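Local coordinates for protein dachshund homolog 1 (Homo sapiens, PDB 1L8R) that acts as a transcription factor in organogenesis, using a DNA-binding domain of the winged-helix type, and works together with SIX and EYA proteins, at residues A[8-13]-A[24-29]. Residues are numbered along the deposited sequence; the frame is centred on the assembly and turned at random.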
ATOM      1  N   LYS A   8      -8.546  -7.389   5.366  1.00 14.87           N
ATOM      2  CA  LYS A   8      -9.091  -6.825   6.591  1.00 17.25           C
ATOM      3  C   LYS A   8      -8.692  -5.362   6.651  1.00 17.41           C
ATOM      4  O   LYS A   8      -7.647  -4.963   6.122  1.00 15.39           O
ATOM      5  CB  LYS A   8      -8.599  -7.581   7.835  1.00 19.19           C
ATOM      6  CG  LYS A   8      -7.173  -7.310   8.258  1.00 22.81           C
ATOM      7  CD  LYS A   8      -6.887  -7.998   9.593  1.00 27.42           C
ATOM      8  CE  LYS A   8      -5.479  -7.717  10.084  1.00 30.09           C
ATOM      9  NZ  LYS A   8      -5.206  -8.404  11.378  1.00 33.92           N
HETATM   10  N   MSE A   9      -9.544  -4.552   7.265  1.00 17.74           N
HETATM   11  CA  MSE A   9      -9.263  -3.130   7.381  1.00 20.79           C
HETATM   12  C   MSE A   9      -8.478  -2.918   8.669  1.00 19.64           C
HETATM   13  O   MSE A   9      -8.801  -3.503   9.709  1.00 19.66           O
HETATM   14  CB  MSE A   9     -10.567  -2.323   7.412  1.00 23.11           C
HETATM   15  CG  MSE A   9     -11.528  -2.589   6.248  1.00 26.02           C
HETATM   16 SE   MSE A   9     -10.776  -2.280   4.489  1.00 33.48          SE
HETATM   17  CE  MSE A   9     -10.399  -4.115   4.035  1.00 33.67           C
ATOM     18  N   VAL A  10      -7.438  -2.098   8.590  1.00 17.50           N
ATOM     19  CA  VAL A  10      -6.587  -1.815   9.736  1.00 19.64           C
ATOM     20  C   VAL A  10      -6.369  -0.314   9.829  1.00 19.61           C
ATOM     21  O   VAL A  10      -6.599   0.412   8.865  1.00 18.11           O
ATOM     22  CB  VAL A  10      -5.221  -2.521   9.608  1.00 19.92           C
ATOM     23  CG1 VAL A  10      -5.424  -4.026   9.530  1.00 21.64           C
ATOM     24  CG2 VAL A  10      -4.480  -2.013   8.380  1.00 19.26           C
ATOM     25  N   ASP A  11      -5.918   0.153  10.985  1.00 21.13           N
ATOM     26  CA  ASP A  11      -5.707   1.579  11.160  1.00 23.19           C
ATOM     27  C   ASP A  11      -4.336   2.021  10.682  1.00 22.19           C
ATOM     28  O   ASP A  11      -3.330   1.350  10.918  1.00 24.65           O
ATOM     29  CB  ASP A  11      -5.875   1.973  12.632  1.00 26.63           C
ATOM     30  CG  ASP A  11      -5.921   3.483  12.829  1.00 30.33           C
ATOM     31  OD1 ASP A  11      -6.977   4.090  12.542  1.00 32.95           O
ATOM     32  OD2 ASP A  11      -4.901   4.067  13.260  1.00 33.19           O
ATOM     33  N   LEU A  12      -4.312   3.149   9.988  1.00 20.97           N
ATOM     34  CA  LEU A  12      -3.075   3.731   9.501  1.00 21.55           C
ATOM     35  C   LEU A  12      -3.199   5.227   9.690  1.00 22.15           C
ATOM     36  O   LEU A  12      -3.974   5.889   8.996  1.00 23.29           O
ATOM     37  CB  LEU A  12      -2.847   3.417   8.019  1.00 20.48           C
ATOM     38  CG  LEU A  12      -1.540   4.000   7.466  1.00 21.13           C
ATOM     39  CD1 LEU A  12      -0.369   3.508   8.309  1.00 22.30           C
ATOM     40  CD2 LEU A  12      -1.353   3.592   6.011  1.00 19.81           C
ATOM     41  N   ARG A  13      -2.449   5.758  10.650  1.00 22.49           N
ATOM     42  CA  ARG A  13      -2.471   7.186  10.925  1.00 23.99           C
ATOM     43  C   ARG A  13      -3.904   7.701  11.099  1.00 23.67           C
ATOM     44  O   ARG A  13      -4.267   8.748  10.570  1.00 24.20           O
ATOM     45  CB  ARG A  13      -1.774   7.941   9.787  1.00 24.00           C
ATOM     46  CG  ARG A  13      -0.358   7.459   9.488  1.00 23.28           C
ATOM     47  CD  ARG A  13       0.250   8.213   8.304  1.00 23.70           C
ATOM     48  NE  ARG A  13       0.458   9.632   8.586  1.00 24.24           N
ATOM     49  CZ  ARG A  13       1.487  10.125   9.271  1.00 24.08           C
ATOM     50  NH1 ARG A  13       2.423   9.318   9.751  1.00 21.69           N
ATOM     51  NH2 ARG A  13       1.580  11.431   9.480  1.00 25.04           N
ATOM     52  N   GLY A  24       3.872 -13.849   6.769  1.00 19.02           N
ATOM     53  CA  GLY A  24       3.914 -13.480   8.175  1.00 19.88           C
ATOM     54  C   GLY A  24       3.989 -12.004   8.512  1.00 21.27           C
ATOM     55  O   GLY A  24       4.238 -11.641   9.661  1.00 22.84           O
ATOM     56  N   CYS A  25       3.763 -11.138   7.531  1.00 17.73           N
ATOM     57  CA  CYS A  25       3.826  -9.708   7.795  1.00 17.25           C
ATOM     58  C   CYS A  25       2.555  -9.015   7.326  1.00 15.07           C
ATOM     59  O   CYS A  25       2.066  -9.275   6.233  1.00 14.93           O
ATOM     60  CB  CYS A  25       5.032  -9.093   7.088  1.00 18.41           C
ATOM     61  SG  CYS A  25       5.378  -7.399   7.596  1.00 26.59           S
ATOM     62  N   GLU A  26       2.020  -8.135   8.163  1.00 13.72           N
ATOM     63  CA  GLU A  26       0.813  -7.407   7.821  1.00 13.84           C
ATOM     64  C   GLU A  26       1.190  -6.291   6.852  1.00 12.73           C
ATOM     65  O   GLU A  26       1.989  -5.413   7.181  1.00 14.48           O
ATOM     66  CB  GLU A  26       0.177  -6.817   9.079  1.00 15.73           C
ATOM     67  CG  GLU A  26      -1.184  -6.202   8.846  1.00 21.18           C
ATOM     68  CD  GLU A  26      -1.861  -5.805  10.139  1.00 25.48           C
ATOM     69  OE1 GLU A  26      -2.226  -6.711  10.922  1.00 27.77           O
ATOM     70  OE2 GLU A  26      -2.026  -4.591  10.371  1.00 28.09           O
ATOM     71  N   LEU A  27       0.609  -6.327   5.663  1.00 13.05           N
ATOM     72  CA  LEU A  27       0.906  -5.319   4.659  1.00 11.87           C
ATOM     73  C   LEU A  27      -0.346  -4.543   4.306  1.00 14.33           C
ATOM     74  O   LEU A  27      -1.451  -5.078   4.365  1.00 15.44           O
ATOM     75  CB  LEU A  27       1.449  -5.990   3.402  1.00 12.06           C
ATOM     76  CG  LEU A  27       2.588  -6.984   3.602  1.00 13.88           C
ATOM     77  CD1 LEU A  27       2.937  -7.601   2.252  1.00 15.18           C
ATOM     78  CD2 LEU A  27       3.800  -6.299   4.217  1.00 13.07           C
ATOM     79  N   ILE A  28      -0.180  -3.275   3.953  1.00 12.90           N
ATOM     80  CA  ILE A  28      -1.332  -2.485   3.574  1.00 13.41           C
ATOM     81  C   ILE A  28      -1.237  -2.048   2.118  1.00 13.49           C
ATOM     82  O   ILE A  28      -0.161  -2.087   1.494  1.00 10.90           O
ATOM     83  CB  ILE A  28      -1.536  -1.252   4.512  1.00 14.85           C
ATOM     84  CG1 ILE A  28      -0.318  -0.330   4.480  1.00 16.06           C
ATOM     85  CG2 ILE A  28      -1.766  -1.742   5.945  1.00 15.89           C
ATOM     86  CD1 ILE A  28       0.847  -0.837   5.274  1.00 23.02           C
ATOM     87  N   CYS A  29      -2.383  -1.658   1.577  1.00 11.98           N
ATOM     88  CA  CYS A  29      -2.490  -1.225   0.191  1.00 12.89           C
ATOM     89  C   CYS A  29      -1.749   0.097  -0.022  1.00 13.32           C
ATOM     90  O   CYS A  29      -2.169   1.141   0.478  1.00 12.29           O
ATOM     91  CB  CYS A  29      -3.961  -1.087  -0.164  1.00 13.58           C
ATOM     92  SG  CYS A  29      -4.253  -0.449  -1.795  1.00 12.56           S
TER
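V10 meets the carboxylate of E26 tip to tip, one side chain rising from strand 8-12 and the other from strand 25-29 of the DACHbox-N domain, whose fold contains a forkhead-like winged-helix motif. The two strands are not neighbours in the antiparallel sheet: strand 15-22 runs between them, and the sheet turns so strongly across it that the short axes of strands 8-12 and 25-29 lie at 87°; with 8.8 Å between those axes, the contact is made by side chains. E26 reaches across fully stretched, with CG anti to the backbone N (chi1 -172°), and its two oxygens do different work. E26 OE2 lies 3.5 Å from V10 CG1 and forms a salt bridge with R88 of helix 88-99. OE1 faces K8, whose long chain crosses that of E26 at about a right angle; the salt bridge from K8 NZ to E26 OE1, at 3.5 Å, is weak as a hydrogen bond. A glutamine in place of E26 would probably leave K8 and R88 without the negative charge they share. Deeper in, the contact becomes apolar. V10 and I28 cross at roughly a right angle, V10 CG2 resting 3.7 Å from I28 CG2. R88 also touches V10, L12 and I28, covering this patch from the helix side. Beyond V10, the buried L12 brings CD2 to 4.3 Å from I28 CG1.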